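Local coordinates for protein beta-fructofuranosidase (Bifidobacterium adolescentis, PDB 6NOB) that probably hydrolyses beta-fructofuranosides such as sucrose to release fructose, at residues Y142-Q147 with G470-P475; R166-W171 with N445-V450; F451-F454 with M460-E463. One frame throughout, in Å; residues are numbered along the deposited sequence.

Contact 1 of 3, residues Y142-Q147 with G470-P475; sequences YHLFFQ and GMMSLP
Met472 reaches across to strand 141-149 and sets its terminal methyl against Phe146 and Leu144, joining the early and late parts of a five-bladed propeller fold, the catalytic module of glycoside hydrolase family 32. Strands 141-149 and 468-481 both pair with strand 127-138, so the two segments stand apart, with 9.4 Å between Phe146 CA and Met472 CA at their nearest, and side chains alone bridge the distance.

The tight part is small. Met472 CE lies 3.5 Å from Phe146 CB, and from Phe146 CG it is 4.4 Å away, approaching the root of the ring obliquely. The methionine chain is folded at its second torsion (chi2 -66°) and then runs straight through the thioether, which carries the methyl toward Phe146. Phe146, for its part, has CG between its backbone N and carbonyl carbon (chi1 51°); the ring therefore leans away from the methionine and meets Phe122 instead.

On the looser side of this buried contact, Leu144 CD1 is 4.3 Å from Met472 CE, and Leu144 spends its other contacts on Trp171 and Leu135. A bound 1,2-ethanediol, probably from the crystallisation liquor, lies about 4 Å from the Phe146 side chain.

Each residue type suits its place: Leu144 offers a branch methyl and Phe146 its CB at the foot of the ring, while the unbranched, flexible methionine can bend and still carry its methyl across a gap too wide for backbone pairing. With only carbon surfaces meeting, the contact rests on dispersion and burial, and its geometry is set by shape, not by directional bonds.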
ATOM      1  N   TYR A 142      10.393  12.590   2.288  1.00 38.19           N
ATOM      2  CA  TYR A 142       9.921  11.236   2.035  1.00 35.55           C
ATOM      3  C   TYR A 142       8.853  11.280   0.952  1.00 39.56           C
ATOM      4  O   TYR A 142       7.919  12.086   1.027  1.00 44.00           O
ATOM      5  CB  TYR A 142       9.353  10.603   3.306  1.00 32.53           C
ATOM      6  CG  TYR A 142      10.327  10.548   4.461  1.00 41.92           C
ATOM      7  CD1 TYR A 142      11.283   9.546   4.541  1.00 39.13           C
ATOM      8  CD2 TYR A 142      10.286  11.498   5.475  1.00 38.67           C
ATOM      9  CE1 TYR A 142      12.172   9.489   5.596  1.00 39.06           C
ATOM     10  CE2 TYR A 142      11.172  11.449   6.535  1.00 41.34           C
ATOM     11  CZ  TYR A 142      12.113  10.443   6.589  1.00 41.50           C
ATOM     12  OH  TYR A 142      12.999  10.387   7.638  1.00 42.98           O
ATOM     13  N   HIS A 143       8.990  10.418  -0.049  1.00 40.23           N
ATOM     14  CA  HIS A 143       8.098  10.403  -1.198  1.00 36.35           C
ATOM     15  C   HIS A 143       7.256   9.138  -1.181  1.00 38.38           C
ATOM     16  O   HIS A 143       7.790   8.030  -1.073  1.00 35.61           O
ATOM     17  CB  HIS A 143       8.884  10.500  -2.506  1.00 32.05           C
ATOM     18  CG  HIS A 143       9.315  11.892  -2.844  1.00 36.39           C
ATOM     19  ND1 HIS A 143       8.658  12.671  -3.773  1.00 39.51           N
ATOM     20  CD2 HIS A 143      10.327  12.653  -2.364  1.00 38.04           C
ATOM     21  CE1 HIS A 143       9.253  13.847  -3.858  1.00 38.91           C
ATOM     22  NE2 HIS A 143      10.269  13.862  -3.014  1.00 37.85           N
ATOM     23  N   LEU A 144       5.944   9.313  -1.295  1.00 42.19           N
ATOM     24  CA  LEU A 144       4.992   8.210  -1.327  1.00 37.89           C
ATOM     25  C   LEU A 144       4.213   8.285  -2.633  1.00 37.92           C
ATOM     26  O   LEU A 144       3.417   9.209  -2.835  1.00 37.16           O
ATOM     27  CB  LEU A 144       4.053   8.267  -0.124  1.00 37.62           C
ATOM     28  CG  LEU A 144       2.831   7.351  -0.140  1.00 36.03           C
ATOM     29  CD1 LEU A 144       3.249   5.891  -0.207  1.00 36.03           C
ATOM     30  CD2 LEU A 144       1.979   7.612   1.089  1.00 39.13           C
ATOM     31  N   PHE A 145       4.458   7.332  -3.523  1.00 33.40           N
ATOM     32  CA  PHE A 145       3.609   7.122  -4.685  1.00 33.73           C
ATOM     33  C   PHE A 145       2.637   5.990  -4.383  1.00 38.36           C
ATOM     34  O   PHE A 145       2.837   5.208  -3.448  1.00 39.34           O
ATOM     35  CB  PHE A 145       4.437   6.797  -5.933  1.00 34.35           C
ATOM     36  CG  PHE A 145       5.464   7.846  -6.280  1.00 36.73           C
ATOM     37  CD1 PHE A 145       6.715   7.841  -5.681  1.00 32.37           C
ATOM     38  CD2 PHE A 145       5.181   8.828  -7.219  1.00 37.83           C
ATOM     39  CE1 PHE A 145       7.658   8.801  -6.005  1.00 35.22           C
ATOM     40  CE2 PHE A 145       6.122   9.790  -7.547  1.00 33.82           C
ATOM     41  CZ  PHE A 145       7.359   9.777  -6.941  1.00 34.39           C
ATOM     42  N   PHE A 146       1.569   5.906  -5.173  1.00 33.95           N
ATOM     43  CA  PHE A 146       0.594   4.860  -4.908  1.00 31.26           C
ATOM     44  C   PHE A 146      -0.249   4.571  -6.139  1.00 36.96           C
ATOM     45  O   PHE A 146      -0.553   5.465  -6.934  1.00 35.18           O
ATOM     46  CB  PHE A 146      -0.314   5.216  -3.723  1.00 29.74           C
ATOM     47  CG  PHE A 146      -0.956   6.572  -3.818  1.00 40.15           C
ATOM     48  CD1 PHE A 146      -0.333   7.690  -3.281  1.00 43.20           C
ATOM     49  CD2 PHE A 146      -2.197   6.725  -4.420  1.00 40.34           C
ATOM     50  CE1 PHE A 146      -0.929   8.939  -3.356  1.00 42.88           C
ATOM     51  CE2 PHE A 146      -2.803   7.968  -4.494  1.00 42.22           C
ATOM     52  CZ  PHE A 146      -2.167   9.078  -3.964  1.00 39.73           C
ATOM     53  N   GLN A 147      -0.613   3.296  -6.275  1.00 34.44           N
ATOM     54  CA  GLN A 147      -1.583   2.869  -7.271  1.00 35.11           C
ATOM     55  C   GLN A 147      -2.901   3.604  -7.063  1.00 35.22           C
ATOM     56  O   GLN A 147      -3.402   3.689  -5.939  1.00 37.55           O
ATOM     57  CB  GLN A 147      -1.794   1.361  -7.161  1.00 33.32           C
ATOM     58  CG  GLN A 147      -0.579   0.530  -7.526  1.00 34.61           C
ATOM     59  CD  GLN A 147      -0.299   0.537  -9.013  1.00 38.40           C
ATOM     60  OE1 GLN A 147      -0.855  -0.263  -9.761  1.00 37.35           O
ATOM     61  NE2 GLN A 147       0.569   1.443  -9.451  1.00 38.74           N
ATOM     62  N   GLY A 470      -9.295   2.952   0.326  1.00 46.95           N
ATOM     63  CA  GLY A 470      -7.891   2.625   0.454  1.00 45.66           C
ATOM     64  C   GLY A 470      -7.165   3.499   1.452  1.00 46.02           C
ATOM     65  O   GLY A 470      -7.399   4.710   1.520  1.00 45.24           O
ATOM     66  N   MET A 471      -6.288   2.892   2.244  1.00 41.82           N
ATOM     67  CA  MET A 471      -5.423   3.645   3.135  1.00 42.25           C
ATOM     68  C   MET A 471      -4.106   2.899   3.272  1.00 43.04           C
ATOM     69  O   MET A 471      -4.015   1.699   2.997  1.00 42.95           O
ATOM     70  CB  MET A 471      -6.069   3.870   4.510  1.00 38.73           C
ATOM     71  CG  MET A 471      -5.884   2.728   5.488  1.00 44.59           C
ATOM     72  SD  MET A 471      -6.538   3.106   7.123  1.00 44.54           S
ATOM     73  CE  MET A 471      -8.296   3.136   6.796  1.00 39.91           C
ATOM     74  N   MET A 472      -3.079   3.630   3.685  1.00 38.08           N
ATOM     75  CA  MET A 472      -1.786   3.035   3.973  1.00 34.13           C
ATOM     76  C   MET A 472      -1.656   2.774   5.466  1.00 37.25           C
ATOM     77  O   MET A 472      -2.280   3.444   6.293  1.00 38.55           O
ATOM     78  CB  MET A 472      -0.643   3.934   3.500  1.00 35.50           C
ATOM     79  CG  MET A 472      -0.717   4.291   2.028  1.00 38.69           C
ATOM     80  SD  MET A 472      -0.501   2.852   0.964  1.00 37.88           S
ATOM     81  CE  MET A 472      -0.440   3.648  -0.632  1.00 35.58           C
ATOM     82  N   SER A 473      -0.847   1.774   5.797  1.00 38.91           N
ATOM     83  CA  SER A 473      -0.489   1.509   7.176  1.00 38.39           C
ATOM     84  C   SER A 473       0.307   2.682   7.751  1.00 45.99           C
ATOM     85  O   SER A 473       0.744   3.589   7.036  1.00 40.40           O
ATOM     86  CB  SER A 473       0.315   0.212   7.259  1.00 36.82           C
ATOM     87  OG  SER A 473       1.627   0.401   6.750  1.00 33.95           O
ATOM     88  N   LEU A 474       0.469   2.674   9.069  1.00 44.87           N
ATOM     89  CA  LEU A 474       1.445   3.603   9.616  1.00 43.47           C
ATOM     90  C   LEU A 474       2.849   3.052   9.372  1.00 44.68           C
ATOM     91  O   LEU A 474       3.062   1.841   9.472  1.00 46.43           O
ATOM     92  CB  LEU A 474       1.205   3.824  11.110  1.00 41.53           C
ATOM     93  CG  LEU A 474      -0.064   4.603  11.474  1.00 38.15           C
ATOM     94  CD1 LEU A 474      -0.336   4.551  12.973  1.00 32.61           C
ATOM     95  CD2 LEU A 474       0.028   6.048  10.997  1.00 35.86           C
ATOM     96  N   PRO A 475       3.812   3.906   9.021  1.00 41.18           N
ATOM     97  CA  PRO A 475       5.137   3.402   8.623  1.00 39.03           C
ATOM     98  C   PRO A 475       5.813   2.633   9.750  1.00 38.04           C
ATOM     99  O   PRO A 475       5.884   3.098  10.891  1.00 37.36           O
ATOM    100  CB  PRO A 475       5.910   4.675   8.258  1.00 39.02           C
ATOM    101  CG  PRO A 475       5.157   5.796   8.906  1.00 42.31           C
ATOM    102  CD  PRO A 475       3.721   5.372   8.929  1.00 42.51           C
TER

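Contact 2 of 3, residues R166-W171 with N445-V450; sequences RDLVHW and NGRRIV
Asp167 OD1 accepts two backbone N-H groups, those of Val169 and His170, and so shapes the turn that presents Leu168 to Ile449 and Arg447. The bond from Val169 N makes an Asx turn, and the 2.8 Å bond from His170 N to Asp167 OD1 extends it by one residue. The two donors come in differently: His170 N is on the syn side, modestly out of the carboxylate plane, whereas Val169 N sits well above it. The other oxygen is engaged too. His170 ND1 meets the syn lone pair of Asp167 OD2 at 2.6 Å, almost exactly in the imidazole plane, which holds the ring's rotation; Val169 CG1 rests on one face of that ring. Aspartate suits the site because its short arm folds back over its own loop, and a negative charge so close would probably favour a protonated histidine.

Inside this turn Leu168 adopts a left-handed backbone (phi 65°) and points its side chain at the start of strand 448-454, which is linked to strand 159-165 through the hydrogen-bonded strands 468-481, 127-138 and 141-149. Leucine and isoleucine reach tip to tip, Leu168 CD1 standing 3.9 Å from Ile449 CD1. With CG1 of Ile449 anti to the carbonyl carbon and chi2 extended (165°), CD1 is carried out toward Leu168.

Arg447 runs past Leu168 in the opposite direction. Its charge is paired with carboxylates, NE with Asp443 and NH1 with Glu492 of helix 491-497, which probably eases the approach of an apolar methyl. That long, bent chain lets one residue serve both the acidic partners and the apolar contact: Leu168 CD1 approaches Arg447 NH2 obliquely at 3.9 Å.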
ATOM      1  N   ARG A 166       7.673  15.428   5.292  1.00 41.74           N
ATOM      2  CA  ARG A 166       8.904  15.677   6.025  1.00 44.32           C
ATOM      3  C   ARG A 166       9.026  14.837   7.290  1.00 49.01           C
ATOM      4  O   ARG A 166      10.084  14.866   7.929  1.00 47.30           O
ATOM      5  CB  ARG A 166       9.012  17.162   6.397  1.00 50.82           C
ATOM      6  CG  ARG A 166       9.072  18.115   5.210  1.00 61.29           C
ATOM      7  CD  ARG A 166       9.403  19.533   5.664  1.00 74.18           C
ATOM      8  NE  ARG A 166       9.759  20.414   4.554  1.00 80.58           N
ATOM      9  CZ  ARG A 166      10.918  20.376   3.903  1.00 83.81           C
ATOM     10  NH1 ARG A 166      11.851  19.498   4.247  1.00 86.54           N
ATOM     11  NH2 ARG A 166      11.148  21.220   2.906  1.00 81.04           N
ATOM     12  N   ASP A 167       7.979  14.097   7.678  1.00 47.80           N
ATOM     13  CA  ASP A 167       8.029  13.348   8.927  1.00 48.37           C
ATOM     14  C   ASP A 167       7.405  11.959   8.833  1.00 46.16           C
ATOM     15  O   ASP A 167       7.245  11.304   9.870  1.00 40.98           O
ATOM     16  CB  ASP A 167       7.350  14.147  10.053  1.00 46.29           C
ATOM     17  CG  ASP A 167       5.876  14.423   9.780  1.00 47.81           C
ATOM     18  OD1 ASP A 167       5.336  13.933   8.764  1.00 45.01           O
ATOM     19  OD2 ASP A 167       5.254  15.142  10.592  1.00 46.38           O
ATOM     20  N   LEU A 168       7.036  11.502   7.632  1.00 45.77           N
ATOM     21  CA  LEU A 168       6.404  10.202   7.400  1.00 40.61           C
ATOM     22  C   LEU A 168       5.023  10.093   8.041  1.00 45.97           C
ATOM     23  O   LEU A 168       4.406   9.023   8.003  1.00 39.91           O
ATOM     24  CB  LEU A 168       7.292   9.059   7.906  1.00 38.77           C
ATOM     25  CG  LEU A 168       8.562   8.747   7.121  1.00 44.43           C
ATOM     26  CD1 LEU A 168       9.532   7.957   7.984  1.00 39.76           C
ATOM     27  CD2 LEU A 168       8.219   7.990   5.847  1.00 30.11           C
ATOM     28  N   VAL A 169       4.529  11.187   8.619  1.00 45.55           N
ATOM     29  CA  VAL A 169       3.233  11.210   9.300  1.00 43.48           C
ATOM     30  C   VAL A 169       2.255  12.144   8.596  1.00 40.90           C
ATOM     31  O   VAL A 169       1.126  11.748   8.283  1.00 43.11           O
ATOM     32  CB  VAL A 169       3.393  11.599  10.786  1.00 43.49           C
ATOM     33  CG1 VAL A 169       2.031  11.799  11.430  1.00 39.59           C
ATOM     34  CG2 VAL A 169       4.194  10.537  11.528  1.00 39.00           C
ATOM     35  N   HIS A 170       2.664  13.384   8.337  1.00 39.83           N
ATOM     36  CA  HIS A 170       1.828  14.378   7.671  1.00 39.96           C
ATOM     37  C   HIS A 170       2.201  14.449   6.196  1.00 41.03           C
ATOM     38  O   HIS A 170       3.385  14.543   5.859  1.00 46.04           O
ATOM     39  CB  HIS A 170       1.991  15.757   8.314  1.00 37.37           C
ATOM     40  CG  HIS A 170       1.723  15.777   9.787  1.00 40.90           C
ATOM     41  ND1 HIS A 170       2.717  15.605  10.727  1.00 41.67           N
ATOM     42  CD2 HIS A 170       0.575  15.954  10.483  1.00 42.05           C
ATOM     43  CE1 HIS A 170       2.193  15.673  11.937  1.00 43.10           C
ATOM     44  NE2 HIS A 170       0.894  15.885  11.817  1.00 43.28           N
ATOM     45  N   TRP A 171       1.197  14.440   5.323  1.00 41.58           N
ATOM     46  CA  TRP A 171       1.411  14.296   3.891  1.00 42.56           C
ATOM     47  C   TRP A 171       0.870  15.494   3.125  1.00 40.60           C
ATOM     48  O   TRP A 171      -0.194  16.028   3.452  1.00 43.48           O
ATOM     49  CB  TRP A 171       0.771  12.998   3.388  1.00 39.62           C
ATOM     50  CG  TRP A 171       1.458  11.819   3.982  1.00 38.82           C
ATOM     51  CD1 TRP A 171       1.091  11.131   5.103  1.00 38.21           C
ATOM     52  CD2 TRP A 171       2.670  11.219   3.521  1.00 36.24           C
ATOM     53  NE1 TRP A 171       1.991  10.124   5.353  1.00 34.22           N
ATOM     54  CE2 TRP A 171       2.972  10.158   4.397  1.00 34.93           C
ATOM     55  CE3 TRP A 171       3.523  11.465   2.439  1.00 35.34           C
ATOM     56  CZ2 TRP A 171       4.092   9.346   4.230  1.00 36.88           C
ATOM     57  CZ3 TRP A 171       4.636  10.662   2.277  1.00 42.71           C
ATOM     58  CH2 TRP A 171       4.910   9.614   3.166  1.00 40.90           C
ATOM     59  N   ASN A 445      19.495   7.644   6.929  1.00 49.77           N
ATOM     60  CA  ASN A 445      20.211   7.122   8.084  1.00 52.67           C
ATOM     61  C   ASN A 445      20.235   5.599   8.125  1.00 52.23           C
ATOM     62  O   ASN A 445      20.637   5.024   9.141  1.00 49.05           O
ATOM     63  CB  ASN A 445      19.600   7.671   9.373  1.00 57.65           C
ATOM     64  CG  ASN A 445      19.796   9.169   9.517  1.00 59.77           C
ATOM     65  OD1 ASN A 445      18.850   9.908   9.788  1.00 54.82           O
ATOM     66  ND2 ASN A 445      21.032   9.625   9.335  1.00 61.22           N
ATOM     67  N   GLY A 446      19.818   4.933   7.051  1.00 49.49           N
ATOM     68  CA  GLY A 446      19.856   3.488   6.998  1.00 47.06           C
ATOM     69  C   GLY A 446      18.696   2.779   7.662  1.00 49.44           C
ATOM     70  O   GLY A 446      18.694   1.540   7.702  1.00 53.51           O
ATOM     71  N   ARG A 447      17.720   3.515   8.194  1.00 43.59           N
ATOM     72  CA  ARG A 447      16.511   2.896   8.719  1.00 42.67           C
ATOM     73  C   ARG A 447      15.766   2.171   7.608  1.00 40.86           C
ATOM     74  O   ARG A 447      15.547   2.729   6.530  1.00 40.74           O
ATOM     75  CB  ARG A 447      15.600   3.955   9.339  1.00 44.54           C
ATOM     76  CG  ARG A 447      15.741   4.140  10.829  1.00 49.87           C
ATOM     77  CD  ARG A 447      14.564   4.934  11.376  1.00 49.28           C
ATOM     78  NE  ARG A 447      14.172   6.018  10.478  1.00 44.79           N
ATOM     79  CZ  ARG A 447      13.202   6.888  10.739  1.00 43.78           C
ATOM     80  NH1 ARG A 447      12.524   6.811  11.878  1.00 39.17           N
ATOM     81  NH2 ARG A 447      12.910   7.841   9.865  1.00 39.94           N
ATOM     82  N   ARG A 448      15.373   0.928   7.873  1.00 42.36           N
ATOM     83  CA  ARG A 448      14.542   0.159   6.951  1.00 37.44           C
ATOM     84  C   ARG A 448      13.080   0.387   7.325  1.00 39.18           C
ATOM     85  O   ARG A 448      12.639  -0.017   8.406  1.00 44.03           O
ATOM     86  CB  ARG A 448      14.912  -1.321   7.000  1.00 38.19           C
ATOM     87  CG  ARG A 448      14.014  -2.229   6.169  1.00 36.52           C
ATOM     88  CD  ARG A 448      13.997  -1.826   4.700  1.00 37.64           C
ATOM     89  NE  ARG A 448      15.332  -1.791   4.104  1.00 42.08           N
ATOM     90  CZ  ARG A 448      15.565  -1.624   2.805  1.00 41.92           C
ATOM     91  NH1 ARG A 448      16.809  -1.600   2.344  1.00 43.96           N
ATOM     92  NH2 ARG A 448      14.552  -1.475   1.964  1.00 39.25           N
ATOM     93  N   ILE A 449      12.334   1.038   6.434  1.00 32.75           N
ATOM     94  CA  ILE A 449      10.961   1.458   6.694  1.00 36.79           C
ATOM     95  C   ILE A 449      10.053   0.833   5.647  1.00 39.47           C
ATOM     96  O   ILE A 449      10.368   0.862   4.452  1.00 41.64           O
ATOM     97  CB  ILE A 449      10.834   2.992   6.679  1.00 34.49           C
ATOM     98  CG1 ILE A 449      11.839   3.611   7.654  1.00 30.60           C
ATOM     99  CG2 ILE A 449       9.412   3.413   7.016  1.00 36.31           C
ATOM    100  CD1 ILE A 449      12.056   5.094   7.454  1.00 31.50           C
ATOM    101  N   VAL A 450       8.921   0.287   6.090  1.00 37.38           N
ATOM    102  CA  VAL A 450       7.986  -0.412   5.216  1.00 38.46           C
ATOM    103  C   VAL A 450       6.607   0.228   5.328  1.00 37.11           C
ATOM    104  O   VAL A 450       6.164   0.595   6.422  1.00 40.75           O
ATOM    105  CB  VAL A 450       7.924  -1.921   5.550  1.00 36.85           C
ATOM    106  CG1 VAL A 450       7.581  -2.140   7.017  1.00 29.08           C
ATOM    107  CG2 VAL A 450       6.932  -2.645   4.640  1.00 30.78           C
TER

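Contact 3 of 3, residues F451-F454 with M460-E463; sequences FGWF and MRVE
At the end of propeller strand 448-454 the chain leaves the sheet for a long loop that leads to the antiparallel strand 468-481, and here Arg461 of that loop turns back to meet Phe454. Its guanidinium holds the carbonyl oxygen of Phe454 between two of its nitrogens. Arg461 NH2 makes the better bond, 2.9 Å to Phe454 O, with an N-H...O angle of 136°; the donor is tilted from the carbonyl plane, and the oxygen stands out of the guanidinium plane by 23°. Arg461 NH1 adds a weak bond, 3.1 Å to Phe454 O, and NH1 has a further weak bond to Asn469 OD1. Phe454 O thus receives a forked pair of donors, neither of them straight, because the two nitrogens sit side by side at the end of the arginine.

What brings the group there is an arm fully extended from CG to NE, leaving the backbone with CG beside its own N (chi1 -63°). Arginine suits the place because its long chain spans the gap between the segments and its guanidinium offers two donors to one oxygen. Asp456 steadies the root, accepting both Met460 N and Arg461 N.

The neighbouring side chains meet the arginine more loosely. Arg461 NH2 passes Phe454 CB at 4.3 Å, while Trp453 brings NE1 to 4.4 Å from Arg461 NH1 near the guanidinium edge. The Phe454 ring packs on Leu606 of strand 601-606 and on Met471, and Trp453 touches strand 127-138, which bears the WMNDPNG signature of the family.

Arginine grasping the last carbonyl of a strand in this way ties an irregular loop to the end of a propeller strand, where regular sheet pairing ceases, within the GH32 propeller.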
ATOM      1  N   PHE A 451       5.941   0.378   4.183  1.00 32.95           N
ATOM      2  CA  PHE A 451       4.540   0.762   4.102  1.00 33.10           C
ATOM      3  C   PHE A 451       3.717  -0.401   3.562  1.00 35.54           C
ATOM      4  O   PHE A 451       4.204  -1.215   2.772  1.00 36.03           O
ATOM      5  CB  PHE A 451       4.337   1.969   3.183  1.00 36.46           C
ATOM      6  CG  PHE A 451       4.595   3.291   3.837  1.00 40.99           C
ATOM      7  CD1 PHE A 451       3.618   3.902   4.603  1.00 40.60           C
ATOM      8  CD2 PHE A 451       5.808   3.938   3.661  1.00 38.88           C
ATOM      9  CE1 PHE A 451       3.851   5.130   5.198  1.00 41.24           C
ATOM     10  CE2 PHE A 451       6.046   5.165   4.251  1.00 41.35           C
ATOM     11  CZ  PHE A 451       5.067   5.762   5.019  1.00 38.63           C
ATOM     12  N   GLY A 452       2.454  -0.458   3.981  1.00 40.36           N
ATOM     13  CA  GLY A 452       1.522  -1.424   3.442  1.00 39.32           C
ATOM     14  C   GLY A 452       0.194  -0.763   3.123  1.00 38.22           C
ATOM     15  O   GLY A 452      -0.120   0.319   3.621  1.00 42.94           O
ATOM     16  N   TRP A 453      -0.577  -1.432   2.273  1.00 35.55           N
ATOM     17  CA  TRP A 453      -1.904  -0.975   1.883  1.00 31.60           C
ATOM     18  C   TRP A 453      -2.944  -1.856   2.556  1.00 37.95           C
ATOM     19  O   TRP A 453      -2.843  -3.087   2.511  1.00 40.81           O
ATOM     20  CB  TRP A 453      -2.077  -1.012   0.360  1.00 33.88           C
ATOM     21  CG  TRP A 453      -3.514  -1.063  -0.118  1.00 39.23           C
ATOM     22  CD1 TRP A 453      -4.516  -0.190   0.196  1.00 40.92           C
ATOM     23  CD2 TRP A 453      -4.091  -2.027  -1.012  1.00 36.93           C
ATOM     24  NE1 TRP A 453      -5.680  -0.556  -0.438  1.00 40.98           N
ATOM     25  CE2 TRP A 453      -5.445  -1.681  -1.185  1.00 38.21           C
ATOM     26  CE3 TRP A 453      -3.593  -3.151  -1.680  1.00 33.46           C
ATOM     27  CZ2 TRP A 453      -6.308  -2.415  -1.998  1.00 39.08           C
ATOM     28  CZ3 TRP A 453      -4.450  -3.882  -2.482  1.00 31.78           C
ATOM     29  CH2 TRP A 453      -5.791  -3.510  -2.638  1.00 37.74           C
ATOM     30  N   PHE A 454      -3.934  -1.228   3.185  1.00 32.78           N
ATOM     31  CA  PHE A 454      -5.018  -1.958   3.840  1.00 37.58           C
ATOM     32  C   PHE A 454      -6.128  -2.187   2.823  1.00 42.82           C
ATOM     33  O   PHE A 454      -6.918  -1.285   2.530  1.00 41.71           O
ATOM     34  CB  PHE A 454      -5.518  -1.201   5.064  1.00 37.10           C
ATOM     35  CG  PHE A 454      -4.668  -1.407   6.280  1.00 40.83           C
ATOM     36  CD1 PHE A 454      -4.469  -2.679   6.789  1.00 40.86           C
ATOM     37  CD2 PHE A 454      -4.057  -0.333   6.909  1.00 38.52           C
ATOM     38  CE1 PHE A 454      -3.680  -2.879   7.905  1.00 40.88           C
ATOM     39  CE2 PHE A 454      -3.267  -0.524   8.026  1.00 32.56           C
ATOM     40  CZ  PHE A 454      -3.079  -1.801   8.526  1.00 39.09           C
ATOM     41  N   MET A 460     -15.352  -3.785   5.292  1.00 48.46           N
ATOM     42  CA  MET A 460     -15.758  -2.653   6.109  1.00 47.73           C
ATOM     43  C   MET A 460     -16.055  -1.400   5.295  1.00 48.08           C
ATOM     44  O   MET A 460     -16.533  -0.412   5.862  1.00 49.79           O
ATOM     45  CB  MET A 460     -14.676  -2.343   7.152  1.00 49.28           C
ATOM     46  CG  MET A 460     -14.661  -3.315   8.319  1.00 47.62           C
ATOM     47  SD  MET A 460     -16.076  -3.077   9.409  1.00 48.17           S
ATOM     48  CE  MET A 460     -15.945  -4.523  10.454  1.00 48.65           C
ATOM     49  N   ARG A 461     -15.796  -1.418   3.991  1.00 47.67           N
ATOM     50  CA  ARG A 461     -15.986  -0.253   3.140  1.00 45.48           C
ATOM     51  C   ARG A 461     -17.251  -0.404   2.307  1.00 43.88           C
ATOM     52  O   ARG A 461     -17.538  -1.482   1.780  1.00 48.75           O
ATOM     53  CB  ARG A 461     -14.776  -0.048   2.228  1.00 41.55           C
ATOM     54  CG  ARG A 461     -13.490   0.249   2.985  1.00 42.46           C
ATOM     55  CD  ARG A 461     -12.296   0.330   2.050  1.00 37.69           C
ATOM     56  NE  ARG A 461     -11.088   0.760   2.748  1.00 43.12           N
ATOM     57  CZ  ARG A 461      -9.860   0.374   2.418  1.00 45.41           C
ATOM     58  NH1 ARG A 461      -9.673  -0.455   1.396  1.00 43.15           N
ATOM     59  NH2 ARG A 461      -8.819   0.813   3.109  1.00 44.42           N
ATOM     60  N   VAL A 462     -18.008   0.686   2.194  1.00 44.13           N
ATOM     61  CA  VAL A 462     -19.227   0.726   1.395  1.00 44.46           C
ATOM     62  C   VAL A 462     -19.140   1.921   0.457  1.00 47.35           C
ATOM     63  O   VAL A 462     -18.855   3.041   0.898  1.00 54.96           O
ATOM     64  CB  VAL A 462     -20.490   0.818   2.275  1.00 51.32           C
ATOM     65  CG1 VAL A 462     -21.727   1.021   1.413  1.00 44.86           C
ATOM     66  CG2 VAL A 462     -20.634  -0.432   3.124  1.00 54.74           C
ATOM     67  N   GLU A 463     -19.382   1.683  -0.830  1.00 46.17           N
ATOM     68  CA  GLU A 463     -19.272   2.739  -1.827  1.00 46.41           C
ATOM     69  C   GLU A 463     -20.272   3.852  -1.545  1.00 47.96           C
ATOM     70  O   GLU A 463     -21.478   3.611  -1.442  1.00 51.78           O
ATOM     71  CB  GLU A 463     -19.497   2.170  -3.228  1.00 47.76           C
ATOM     72  CG  GLU A 463     -19.495   3.224  -4.325  1.00 51.04           C
ATOM     73  CD  GLU A 463     -19.441   2.628  -5.716  1.00 55.35           C
ATOM     74  OE1 GLU A 463     -19.687   1.412  -5.861  1.00 58.10           O
ATOM     75  OE2 GLU A 463     -19.145   3.380  -6.668  1.00 60.34           O
TER

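In the fold
All three contacts draw on the sheet containing neighbouring strands 448-454 and 468-481. Contact 1 is the most central, lying about 6 Å from the centre of the chain, and is wholly apolar. Contact 3, though buried, reaches a partly exposed loop and relies on a charged group gripping a backbone oxygen. Contact 2 lies furthest out and mixes the two styles, a methyl pair beside an arginine with acidic partners. Contacts 2 and 3 share strand 448-454, and Phe451 joins them by packing against Leu168 and Trp171. Contact 1 meets contact 3 through what are probably backbone hydrogen bonds, such as Met471 O with Phe454 N, and contact 2 through Tyr142 packing on Leu168.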